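Local coordinates for vacuolar aminopeptidase 1 (Saccharomyces cerevisiae, PDB 5JGF), which removes amino acids, preferably neutral or hydrophobic ones, from the N-terminus of peptides and proteins as a zinc-dependent vacuolar enzyme that assembles into dodecamers, at the interface of chains A and B. Coordinates in Å, arbitrary orientation; residue numbers count along the deposited sequence, not the author numbering. Chains: chain A/B, Vacuolar aminopeptidase 1.

The interface of chains A and B. Residues chain A 375, 404, 407; chain B 100, 116-118, 123.
A:Asn407 reaches from a loop of one subunit to strand 116-119 of the other and makes a polar link. Its amide nitrogen ND2 donates a hydrogen bond to the backbone carbonyl O of B:Val116, 2.7 Å away and nearly straight at 169°. The acceptor lies in the plane of the asparagine amide, whereas the donor sits 23° off the carbonyl plane. With CG anti to its own carbonyl carbon (chi1 -62°), the short side chain projects its carboxamide towards chain B. Asparagine suits the place because its short carboxamide provides an N-H for the carbonyl while OD1 lies beside the lysine end.

That oxygen, OD1, faces the end of B:Lys100, which comes from the opposite direction, with CE 3.3 Å from OD1. The lysine chain is extended and then bends at its last torsion, and its NZ makes a weak hydrogen bond within chain B to the same B:Val116 O, 2.9 Å away. The carbonyl is therefore approached by donors from both subunits. If charged, the ammonium might stabilise the partial negative charge of OD1, although NZ lies about as near ND2, and no hydrogen bond joins NZ to OD1.

Van der Waals contacts lie beside this link. The asparagine CG lies 3.8 Å from CD of B:Pro118, an apolar ring methylene that packs against the amide carbon. The methyl CB of B:Ala117 meets three chain A residues: it lies 3.8 Å from CG of A:Pro375 and 3.9 Å from NE2 of A:Gln404, and also borders OD1 of A:Asn407. A methyl allows all three to come close. The long, extended A:Gln404 carries its amide to the aliphatic stem of B:Lys100 at CG.

In the fold, chain A contributes loops, with A:Gln404 directly following strand 401-403, while B:Val116, B:Ala117 and B:Pro118 belong to strand 116-119 and B:Lys100 follows strand 96-99. The patch forms part of a subunit interface within the homododecamer.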
loop_
_atom_site.group_PDB
_atom_site.type_symbol
_atom_site.label_atom_id
_atom_site.label_comp_id
_atom_site.label_asym_id
_atom_site.label_seq_id
_atom_site.Cartn_x
_atom_site.Cartn_y
_atom_site.Cartn_z
ATOM N N PRO A 375 -36.071 8.924 11.235
ATOM C CA PRO A 375 -36.842 8.974 9.990
ATOM C C PRO A 375 -36.650 7.792 9.041
ATOM O O PRO A 375 -37.304 7.723 8.000
ATOM C CB PRO A 375 -36.375 10.283 9.369
ATOM C CG PRO A 375 -34.905 10.266 9.702
ATOM C CD PRO A 375 -34.900 9.821 11.164
ATOM N N GLN A 404 -32.043 11.626 18.529
ATOM C CA GLN A 404 -32.030 11.248 17.125
ATOM C C GLN A 404 -30.564 11.273 16.717
ATOM O O GLN A 404 -29.786 12.095 17.214
ATOM C CB GLN A 404 -32.836 12.221 16.248
ATOM C CG GLN A 404 -32.834 11.809 14.767
ATOM C CD GLN A 404 -33.907 12.504 13.949
ATOM O OE1 GLN A 404 -35.056 12.620 14.379
ATOM N NE2 GLN A 404 -33.543 12.951 12.752
ATOM N N ASN A 407 -27.078 12.744 10.852
ATOM C CA ASN A 407 -27.251 12.149 9.529
ATOM C C ASN A 407 -26.082 11.278 9.089
ATOM O O ASN A 407 -26.275 10.358 8.290
ATOM C CB ASN A 407 -27.488 13.234 8.473
ATOM C CG ASN A 407 -28.750 14.037 8.719
ATOM O OD1 ASN A 407 -29.594 13.684 9.551
ATOM N ND2 ASN A 407 -28.889 15.129 7.970
ATOM N N LYS B 100 -35.932 17.915 10.768
ATOM C CA LYS B 100 -35.680 17.203 12.013
ATOM C C LYS B 100 -36.686 17.643 13.081
ATOM O O LYS B 100 -37.351 18.668 12.925
ATOM C CB LYS B 100 -34.245 17.464 12.485
ATOM C CG LYS B 100 -33.217 16.575 11.794
ATOM C CD LYS B 100 -31.792 17.008 12.088
ATOM C CE LYS B 100 -30.795 16.018 11.495
ATOM N NZ LYS B 100 -29.601 16.727 10.953
ATOM N N VAL B 116 -32.174 19.044 8.755
ATOM C CA VAL B 116 -32.994 18.018 8.123
ATOM C C VAL B 116 -32.309 16.660 8.153
ATOM O O VAL B 116 -31.144 16.548 8.539
ATOM C CB VAL B 116 -33.298 18.369 6.641
ATOM C CG1 VAL B 116 -34.049 19.696 6.556
ATOM C CG2 VAL B 116 -31.999 18.445 5.846
ATOM N N ALA B 117 -33.045 15.635 7.738
ATOM C CA ALA B 117 -32.532 14.272 7.694
ATOM C C ALA B 117 -33.040 13.603 6.427
ATOM O O ALA B 117 -34.121 13.923 5.934
ATOM C CB ALA B 117 -32.999 13.492 8.917
ATOM N N PRO B 118 -32.266 12.658 5.877
ATOM C CA PRO B 118 -32.713 11.988 4.657
ATOM C C PRO B 118 -33.720 10.874 4.927
ATOM O O PRO B 118 -33.628 10.172 5.932
ATOM C CB PRO B 118 -31.412 11.443 4.078
ATOM C CG PRO B 118 -30.672 11.025 5.327
ATOM C CD PRO B 118 -30.933 12.178 6.294
ATOM N N LEU B 123 -30.118 13.529 -0.167
ATOM C CA LEU B 123 -29.038 14.395 0.294
ATOM C C LEU B 123 -27.705 14.019 -0.342
ATOM O O LEU B 123 -26.654 14.076 0.297
ATOM C CB LEU B 123 -28.924 14.352 1.824
ATOM C CG LEU B 123 -30.122 14.929 2.583
ATOM C CD1 LEU B 123 -29.874 14.862 4.083
ATOM C CD2 LEU B 123 -30.356 16.371 2.148
#